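Local coordinates for protein HYPOTHETICAL PROTEIN yjhP (Escherichia coli, PDB 1NKV) that is of unknown biochemical role but has the fold of a class I, S-adenosylmethionine-dependent methyltransferase and probably transfers methyl groups, at residues Met34-Ile40 / His58-Gly62; Gly64-Leu70 / His89-Ala95; Lys103-Ala107 / Ser129-Ile135. The contacts are given in a common frame with arbitrary orientation. Residue numbers count along the deposited sequence, not the author numbering.

A Rossmann-like methyltransferase sheet has two functionally different ends, and the three contacts sample both. Contacts 1 and 3 lie where strands 40-43, 62-65, 104-109 and 134-143 begin, their centres about 12 Å apart; a probable hydrogen bond from Arg39 N to Asp105 OD2 (2.8 Å) joins them. Contact 2 lies at the finishing ends of strands 62-65 and 88-91, its centre about 20 Å from the centre of each of the others. It meets contact 1 through a probable hydrogen bond, Gly62 O to His89 N (2.8 Å), whereas contact 3 stays about 7 Å away at the nearest atoms. Related enzymes bind their cofactor at the contact 2 end.

Contact 1: Met34-Ile40 / His58-Gly62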
loop_
_atom_site.group_PDB
_atom_site.type_symbol
_atom_site.label_atom_id
_atom_site.label_comp_id
_atom_site.label_asym_id
_atom_site.label_seq_id
_atom_site.Cartn_x
_atom_site.Cartn_y
_atom_site.Cartn_z
HETATM N N MSE C 34 -11.542 12.478 15.950
HETATM C CA MSE C 34 -12.556 13.488 16.230
HETATM C C MSE C 34 -13.750 12.891 16.982
HETATM O O MSE C 34 -14.265 11.839 16.614
HETATM C CB MSE C 34 -13.022 14.123 14.918
HETATM C CG MSE C 34 -11.880 14.563 14.010
HETATM SE SE MSE C 34 -12.486 15.219 12.286
HETATM C CE MSE C 34 -13.177 13.564 11.528
ATOM N N LYS C 35 -14.171 13.563 18.048
ATOM C CA LYS C 35 -15.307 13.108 18.838
ATOM C C LYS C 35 -16.575 13.557 18.147
ATOM O O LYS C 35 -16.624 14.635 17.561
ATOM C CB LYS C 35 -15.259 13.683 20.255
ATOM C CG LYS C 35 -15.083 15.193 20.320
ATOM C CD LYS C 35 -14.908 15.672 21.751
ATOM C CE LYS C 35 -14.736 17.191 21.812
ATOM N NZ LYS C 35 -14.748 17.759 23.203
ATOM N N PRO C 36 -17.628 12.736 18.207
ATOM C CA PRO C 36 -18.882 13.104 17.559
ATOM C C PRO C 36 -19.298 14.516 17.934
ATOM O O PRO C 36 -19.243 14.898 19.101
ATOM C CB PRO C 36 -19.850 12.037 18.056
ATOM C CG PRO C 36 -19.283 11.639 19.369
ATOM C CD PRO C 36 -17.818 11.573 19.085
ATOM N N GLY C 37 -19.695 15.293 16.929
ATOM C CA GLY C 37 -20.110 16.664 17.167
ATOM C C GLY C 37 -19.087 17.680 16.696
ATOM O O GLY C 37 -19.419 18.848 16.506
ATOM N N THR C 38 -17.845 17.240 16.525
ATOM C CA THR C 38 -16.781 18.112 16.058
ATOM C C THR C 38 -17.237 18.830 14.797
ATOM O O THR C 38 -17.487 18.188 13.787
ATOM C CB THR C 38 -15.526 17.312 15.693
ATOM O OG1 THR C 38 -15.100 16.551 16.823
ATOM C CG2 THR C 38 -14.403 18.249 15.263
ATOM N N ARG C 39 -17.352 20.152 14.848
ATOM C CA ARG C 39 -17.783 20.900 13.670
ATOM C C ARG C 39 -16.610 20.978 12.692
ATOM O O ARG C 39 -15.459 21.021 13.110
ATOM C CB ARG C 39 -18.244 22.304 14.073
ATOM C CG ARG C 39 -19.326 22.307 15.155
ATOM C CD ARG C 39 -19.770 23.716 15.531
ATOM N NE ARG C 39 -20.260 24.432 14.357
ATOM C CZ ARG C 39 -21.284 24.029 13.605
ATOM N NH1 ARG C 39 -21.936 22.913 13.910
ATOM N NH2 ARG C 39 -21.637 24.730 12.531
ATOM N N ILE C 40 -16.891 20.971 11.392
ATOM C CA ILE C 40 -15.824 21.054 10.405
ATOM C C ILE C 40 -16.154 22.007 9.273
ATOM O O ILE C 40 -17.276 22.026 8.780
ATOM C CB ILE C 40 -15.522 19.688 9.769
ATOM C CG1 ILE C 40 -15.088 18.692 10.839
ATOM C CG2 ILE C 40 -14.425 19.827 8.725
ATOM C CD1 ILE C 40 -14.865 17.299 10.307
ATOM N N HIS C 58 -17.577 9.010 11.808
ATOM C CA HIS C 58 -17.210 9.601 13.079
ATOM C C HIS C 58 -18.337 10.459 13.623
ATOM O O HIS C 58 -18.179 11.120 14.645
ATOM C CB HIS C 58 -15.968 10.439 12.885
ATOM C CG HIS C 58 -14.853 9.691 12.235
ATOM N ND1 HIS C 58 -14.327 8.533 12.765
ATOM C CD2 HIS C 58 -14.189 9.909 11.076
ATOM C CE1 HIS C 58 -13.390 8.067 11.959
ATOM N NE2 HIS C 58 -13.287 8.883 10.926
ATOM N N GLY C 59 -19.469 10.446 12.926
ATOM C CA GLY C 59 -20.622 11.222 13.338
ATOM C C GLY C 59 -20.323 12.656 13.711
ATOM O O GLY C 59 -20.411 13.020 14.877
ATOM N N ILE C 60 -19.985 13.489 12.738
ATOM C CA ILE C 60 -19.688 14.875 13.058
ATOM C C ILE C 60 -20.535 15.890 12.303
ATOM O O ILE C 60 -21.319 15.533 11.432
ATOM C CB ILE C 60 -18.197 15.160 12.829
ATOM C CG1 ILE C 60 -17.749 14.634 11.465
ATOM C CG2 ILE C 60 -17.391 14.496 13.919
ATOM C CD1 ILE C 60 -18.177 15.485 10.294
ATOM N N THR C 61 -20.394 17.159 12.657
ATOM C CA THR C 61 -21.151 18.209 11.990
ATOM C C THR C 61 -20.206 18.860 10.974
ATOM O O THR C 61 -18.985 18.704 11.065
ATOM C CB THR C 61 -21.661 19.271 13.011
ATOM O OG1 THR C 61 -22.425 18.625 14.035
ATOM C CG2 THR C 61 -22.549 20.298 12.325
ATOM N N GLY C 62 -20.750 19.578 10.001
ATOM C CA GLY C 62 -19.864 20.187 9.041
ATOM C C GLY C 62 -20.567 20.975 7.976
ATOM O O GLY C 62 -21.782 20.883 7.840
HETATM O O HOH W 1 -21.637 19.915 16.729
#
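Two backbone hydrogen bonds join the approaches to strands 40-43 and 62-65: Gly37 N donates to Gly59 O at 3.1 Å, and Thr61 N to Thr38 O at 3.3 Å. The first is set up by a type II turn from Lys35 to Thr38, closed by Thr38 N to Lys35 O (3.1 Å). The same carbonyl, Lys35 O, also accepts Thr38 OG1 at 2.6 Å, so the threonine side chain fastens the turn a second time. Gly37, with phi near 107°, occupies the turn position where glycine is favoured. A water adds a bridge, donating to Gly37 O (2.5 Å) and lying 3.1 Å from Thr61 OG1. Weaker polar support comes from CA-H...O contacts, Pro36 CA to Gly59 O (3.1 Å) and Gly62 CA to Ile40 O (3.2 Å).

Below this seam the packing is mostly apolar. Ile60 CD1 meets Ile40 CD1 at 3.8 Å, and Ile60 CG2 lies 3.8 Å from Thr38 CB. Separately, the selenomethionine Met34 brings its CE to 3.8 Å from His58 CD2, near Trp54 of helix 49-57. On the outer side, Arg39 NH1 lies 3.1 Å from Thr61 CG2. Backbone bonding thus fixes the register before the regular sheet begins, while the apolar groups on its inner side continue the core between sheet and helix.

Contact 2: Gly64-Leu70 / His89-Ala95; sequences GIDMSSL and HFIHNDA
Strands 62-65 and 88-91 run parallel here, then both segments leave the sheet as loops. Gly64 pairs with Phe90 (CA-CA 4.7 Å): Gly64 N donates to His89 O at 2.8 Å, and Ile91 N to Gly64 O at 3.0 Å. Beyond this the pairing loosens; Asp66 N to Ile91 O, at 3.4 Å, is a weak bond, and His92 centres an inverse gamma turn.

Side chains define the rest. Phe90 (chi1 m, chi2 -69°) tilts its ring against Gly64, with CD1 3.6 Å from Gly64 CA; a beta carbon on Gly64 would collide with that ring. On the reverse face of the sheet Ile65 (m, t) meets Ile91 (p, t), CG1 to CD1 at 3.9 Å, and Ile65 CG2 lies 3.6 Å from Asn93 CB. The selenomethionine Met67 (p, t, p) sets CE 4.1 Å from Ala95 CB, while its CB is 3.4 Å from Asp94 OD2. His92 (chi1 t, chi2 -152°) lays one ring face against two carbonyls, NE2 3.1 Å from Ser69 O and ND1 2.7 Å from Leu70 O, a position unsuited to hydrogen bonding. Asp66 (chi1 t) turns back on its own loop, OD2 accepting Ser69 OG at 2.7 Å and Ser68 OG at 3.3 Å. An acidic residue ending this second strand commonly holds the cofactor ribose in class I methyltransferases, and Asp66 occupies the comparable place.

The pair closes a beta-alpha-beta unit: helix 73-81 covers Phe90 through Ala75 and Lys76, while Ile65 packs on Leu41 and Leu43 of strand 40-43.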
loop_
_atom_site.group_PDB
_atom_site.type_symbol
_atom_site.label_atom_id
_atom_site.label_comp_id
_atom_site.label_asym_id
_atom_site.label_seq_id
_atom_site.Cartn_x
_atom_site.Cartn_y
_atom_site.Cartn_z
ATOM N N GLY C 64 -19.659 22.469 3.817
ATOM C CA GLY C 64 -18.740 22.567 2.700
ATOM C C GLY C 64 -19.007 23.768 1.825
ATOM O O GLY C 64 -20.147 24.125 1.586
ATOM N N ILE C 65 -17.953 24.397 1.336
ATOM C CA ILE C 65 -18.105 25.571 0.495
ATOM C C ILE C 65 -17.584 25.226 -0.887
ATOM O O ILE C 65 -16.421 25.490 -1.206
ATOM C CB ILE C 65 -17.276 26.738 1.055
ATOM C CG1 ILE C 65 -17.593 26.923 2.531
ATOM C CG2 ILE C 65 -17.562 28.007 0.290
ATOM C CD1 ILE C 65 -16.778 27.967 3.186
ATOM N N ASP C 66 -18.436 24.639 -1.718
ATOM C CA ASP C 66 -17.984 24.262 -3.047
ATOM C C ASP C 66 -17.935 25.383 -4.064
ATOM O O ASP C 66 -18.831 26.220 -4.154
ATOM C CB ASP C 66 -18.805 23.104 -3.609
ATOM C CG ASP C 66 -18.179 22.527 -4.875
ATOM O OD1 ASP C 66 -16.912 22.490 -4.933
ATOM O OD2 ASP C 66 -18.944 22.111 -5.787
HETATM N N MSE C 67 -16.868 25.353 -4.847
HETATM C CA MSE C 67 -16.613 26.354 -5.860
HETATM C C MSE C 67 -16.323 25.692 -7.213
HETATM O O MSE C 67 -15.569 26.228 -8.022
HETATM C CB MSE C 67 -15.435 27.219 -5.385
HETATM C CG MSE C 67 -14.355 26.402 -4.639
HETATM SE SE MSE C 67 -13.106 27.339 -3.434
HETATM C CE MSE C 67 -14.110 27.313 -1.786
ATOM N N SER C 68 -16.938 24.536 -7.468
ATOM C CA SER C 68 -16.718 23.823 -8.726
ATOM C C SER C 68 -17.997 23.480 -9.491
ATOM O O SER C 68 -17.939 22.866 -10.558
ATOM C CB SER C 68 -15.931 22.526 -8.477
ATOM O OG SER C 68 -16.779 21.437 -8.143
ATOM N N SER C 69 -19.146 23.874 -8.960
ATOM C CA SER C 69 -20.398 23.568 -9.633
ATOM C C SER C 69 -21.484 24.607 -9.394
ATOM O O SER C 69 -21.526 25.249 -8.344
ATOM C CB SER C 69 -20.881 22.186 -9.193
ATOM O OG SER C 69 -20.825 22.064 -7.782
ATOM N N LEU C 70 -22.361 24.774 -10.381
ATOM C CA LEU C 70 -23.456 25.737 -10.286
ATOM C C LEU C 70 -24.363 25.382 -9.109
ATOM O O LEU C 70 -24.593 26.197 -8.215
ATOM C CB LEU C 70 -24.273 25.735 -11.582
ATOM C CG LEU C 70 -23.482 25.869 -12.878
ATOM C CD1 LEU C 70 -23.398 24.525 -13.568
ATOM C CD2 LEU C 70 -24.143 26.891 -13.772
ATOM N N HIS C 89 -23.867 20.449 5.971
ATOM C CA HIS C 89 -24.485 21.485 5.152
ATOM C C HIS C 89 -23.573 21.913 3.989
ATOM O O HIS C 89 -22.350 21.886 4.107
ATOM C CB HIS C 89 -24.811 22.686 6.045
ATOM C CG HIS C 89 -25.510 23.801 5.334
ATOM N ND1 HIS C 89 -26.708 23.627 4.674
ATOM C CD2 HIS C 89 -25.181 25.106 5.180
ATOM C CE1 HIS C 89 -27.087 24.776 4.144
ATOM N NE2 HIS C 89 -26.178 25.690 4.437
ATOM N N PHE C 90 -24.162 22.313 2.869
ATOM C CA PHE C 90 -23.372 22.736 1.723
ATOM C C PHE C 90 -23.862 24.068 1.170
ATOM O O PHE C 90 -25.056 24.361 1.205
ATOM C CB PHE C 90 -23.401 21.658 0.630
ATOM C CG PHE C 90 -22.546 20.451 0.939
ATOM C CD1 PHE C 90 -21.160 20.545 0.960
ATOM C CD2 PHE C 90 -23.128 19.217 1.212
ATOM C CE1 PHE C 90 -20.378 19.427 1.247
ATOM C CE2 PHE C 90 -22.352 18.098 1.499
ATOM C CZ PHE C 90 -20.983 18.204 1.515
ATOM N N ILE C 91 -22.938 24.880 0.667
ATOM C CA ILE C 91 -23.296 26.183 0.131
ATOM C C ILE C 91 -22.484 26.514 -1.089
ATOM O O ILE C 91 -21.256 26.481 -1.059
ATOM C CB ILE C 91 -23.054 27.307 1.146
ATOM C CG1 ILE C 91 -21.621 27.206 1.679
ATOM C CG2 ILE C 91 -24.089 27.240 2.261
ATOM C CD1 ILE C 91 -21.176 28.377 2.507
ATOM N N HIS C 92 -23.174 26.849 -2.168
ATOM C CA HIS C 92 -22.504 27.196 -3.405
ATOM C C HIS C 92 -21.827 28.562 -3.251
ATOM O O HIS C 92 -22.329 29.567 -3.746
ATOM C CB HIS C 92 -23.520 27.230 -4.547
ATOM C CG HIS C 92 -22.942 27.686 -5.846
ATOM N ND1 HIS C 92 -23.693 28.315 -6.815
ATOM C CD2 HIS C 92 -21.675 27.641 -6.320
ATOM C CE1 HIS C 92 -22.911 28.642 -7.829
ATOM N NE2 HIS C 92 -21.682 28.245 -7.554
ATOM N N ASN C 93 -20.694 28.598 -2.556
ATOM C CA ASN C 93 -19.971 29.851 -2.362
ATOM C C ASN C 93 -18.515 29.708 -2.761
ATOM O O ASN C 93 -17.930 28.643 -2.622
ATOM C CB ASN C 93 -20.036 30.289 -0.905
ATOM C CG ASN C 93 -19.829 31.778 -0.739
ATOM O OD1 ASN C 93 -18.899 32.361 -1.311
ATOM N ND2 ASN C 93 -20.704 32.409 0.046
ATOM N N ASP C 94 -17.909 30.782 -3.238
ATOM C CA ASP C 94 -16.522 30.683 -3.649
ATOM C C ASP C 94 -15.528 31.368 -2.716
ATOM O O ASP C 94 -15.294 32.574 -2.817
ATOM C CB ASP C 94 -16.377 31.216 -5.076
ATOM C CG ASP C 94 -17.303 30.507 -6.054
ATOM O OD1 ASP C 94 -18.536 30.581 -5.861
ATOM O OD2 ASP C 94 -16.801 29.874 -7.010
ATOM N N ALA C 95 -14.954 30.571 -1.816
ATOM C CA ALA C 95 -13.954 31.024 -0.847
ATOM C C ALA C 95 -14.276 32.352 -0.154
ATOM O O ALA C 95 -15.199 32.431 0.654
ATOM C CB ALA C 95 -12.581 31.106 -1.524
#

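Contact 3: Lys103-Ala107 / Ser129-Ile135; sequences KCDVA and SLKPGGI
Lys131 lies across Lys103, its CG 3.4 Å from Lys103 CB, and in an m, t, t, p conformation, extended as far as CE and then bent at chi4, carries its amine over segment 103-107. There Lys131 NZ donates to Lys103 O at 2.9 Å and forms a salt bridge with Asp105 OD1 at 2.8 Å. Asp105 (chi1 m) has a second partner: OD2 accepts Arg39 N of segment 34-40.

The backbones are parallel but paired in two instalments. In the first, Cys104 is matched to Leu130 (CA-CA 5.1 Å): Cys104 N donates to Ser129 O at 3.1 Å and Lys131 N to Cys104 O at 2.9 Å. A type II turn from Lys131 to Gly134, with Gly133 at positive phi, then loops out while segment 103-107 turns a corner at Asp105. Pairing resumes with Val106 opposite Ile135 (CA-CA 4.9 Å), Ile135 N donating to Asp105 O and Ala107 N to Ile135 O, both at 3.1 Å.

Leu130 (t, p) fills the corner: its CD1 lies 3.7 Å from Ala107 CB and 4.0 Å from Cys104 SG. Gly134 sits so close to Leu130 that a beta carbon there would strike Leu130 CG. Val106 (t) and Ile135 (m, t) share one face of the second pairing, Val106 CG2 to Ile135 CB at 4.5 Å.

The Leu-Lys-Pro-Gly-Gly sequence leading into strand 134-143 is a familiar signature of class I methyltransferases. Its chemistry is divided: backbone bonds set the strand register on both sides of the turn, leucine packs the bend, and lysine balances an aspartate that also accepts a backbone NH from segment 34-40.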
loop_
_atom_site.group_PDB
_atom_site.type_symbol
_atom_site.label_atom_id
_atom_site.label_comp_id
_atom_site.label_asym_id
_atom_site.label_seq_id
_atom_site.Cartn_x
_atom_site.Cartn_y
_atom_site.Cartn_z
ATOM N N LYS C 103 -17.058 29.274 15.407
ATOM C CA LYS C 103 -15.794 28.656 15.024
ATOM C C LYS C 103 -15.979 27.147 14.891
ATOM O O LYS C 103 -16.967 26.586 15.361
ATOM C CB LYS C 103 -14.724 28.930 16.086
ATOM C CG LYS C 103 -14.571 30.379 16.521
ATOM C CD LYS C 103 -14.096 31.272 15.396
ATOM C CE LYS C 103 -13.445 32.540 15.936
ATOM N NZ LYS C 103 -12.245 32.217 16.770
ATOM N N CYS C 104 -15.029 26.491 14.244
ATOM C CA CYS C 104 -15.108 25.056 14.101
ATOM C C CYS C 104 -13.823 24.474 14.652
ATOM O O CYS C 104 -12.901 25.211 14.999
ATOM C CB CYS C 104 -15.292 24.661 12.639
ATOM S SG CYS C 104 -14.053 25.315 11.577
ATOM N N ASP C 105 -13.782 23.148 14.725
ATOM C CA ASP C 105 -12.642 22.407 15.248
ATOM C C ASP C 105 -11.703 21.886 14.178
ATOM O O ASP C 105 -10.548 21.569 14.454
ATOM C CB ASP C 105 -13.156 21.239 16.065
ATOM C CG ASP C 105 -14.362 21.615 16.892
ATOM O OD1 ASP C 105 -14.227 22.541 17.722
ATOM O OD2 ASP C 105 -15.443 21.000 16.705
ATOM N N VAL C 106 -12.204 21.765 12.959
ATOM C CA VAL C 106 -11.375 21.275 11.875
ATOM C C VAL C 106 -11.664 22.048 10.592
ATOM O O VAL C 106 -12.772 22.001 10.064
ATOM C CB VAL C 106 -11.622 19.759 11.618
ATOM C CG1 VAL C 106 -10.707 19.268 10.523
ATOM C CG2 VAL C 106 -11.396 18.968 12.875
ATOM N N ALA C 107 -10.676 22.776 10.097
ATOM C CA ALA C 107 -10.863 23.528 8.862
ATOM C C ALA C 107 -10.040 22.859 7.770
ATOM O O ALA C 107 -8.816 22.863 7.809
ATOM C CB ALA C 107 -10.415 24.974 9.053
ATOM N N SER C 129 -11.835 31.334 11.220
ATOM C CA SER C 129 -13.012 30.598 11.624
ATOM C C SER C 129 -12.668 29.309 12.340
ATOM O O SER C 129 -13.487 28.398 12.416
ATOM C CB SER C 129 -13.842 30.296 10.389
ATOM O OG SER C 129 -13.012 29.714 9.403
ATOM N N LEU C 130 -11.461 29.235 12.879
ATOM C CA LEU C 130 -11.024 28.032 13.561
ATOM C C LEU C 130 -10.793 28.293 15.035
ATOM O O LEU C 130 -10.141 29.270 15.397
ATOM C CB LEU C 130 -9.736 27.531 12.921
ATOM C CG LEU C 130 -9.293 26.130 13.300
ATOM C CD1 LEU C 130 -10.265 25.137 12.716
ATOM C CD2 LEU C 130 -7.901 25.870 12.779
ATOM N N LYS C 131 -11.326 27.422 15.889
ATOM C CA LYS C 131 -11.156 27.570 17.337
ATOM C C LYS C 131 -9.686 27.562 17.740
ATOM O O LYS C 131 -8.845 26.988 17.053
ATOM C CB LYS C 131 -11.878 26.448 18.085
ATOM C CG LYS C 131 -13.382 26.432 17.890
ATOM C CD LYS C 131 -14.043 25.445 18.837
ATOM C CE LYS C 131 -15.549 25.360 18.607
ATOM N NZ LYS C 131 -15.917 24.744 17.287
ATOM N N PRO C 132 -9.360 28.204 18.872
ATOM C CA PRO C 132 -7.970 28.252 19.343
ATOM C C PRO C 132 -7.449 26.831 19.573
ATOM O O PRO C 132 -8.065 26.032 20.295
ATOM C CB PRO C 132 -8.075 29.069 20.633
ATOM C CG PRO C 132 -9.235 29.995 20.336
ATOM C CD PRO C 132 -10.229 29.024 19.732
ATOM N N GLY C 133 -6.323 26.518 18.945
ATOM C CA GLY C 133 -5.763 25.187 19.070
ATOM C C GLY C 133 -6.567 24.203 18.234
ATOM O O GLY C 133 -6.740 23.039 18.603
ATOM N N GLY C 134 -7.072 24.686 17.103
ATOM C CA GLY C 134 -7.848 23.841 16.220
ATOM C C GLY C 134 -6.957 23.216 15.166
ATOM O O GLY C 134 -5.840 23.675 14.932
ATOM N N ILE C 135 -7.456 22.165 14.526
ATOM C CA ILE C 135 -6.710 21.457 13.498
ATOM C C ILE C 135 -6.984 22.049 12.125
ATOM O O ILE C 135 -8.135 22.296 11.762
ATOM C CB ILE C 135 -7.098 19.965 13.470
ATOM C CG1 ILE C 135 -6.956 19.359 14.859
ATOM C CG2 ILE C 135 -6.189 19.207 12.527
ATOM C CD1 ILE C 135 -7.362 17.922 14.924
#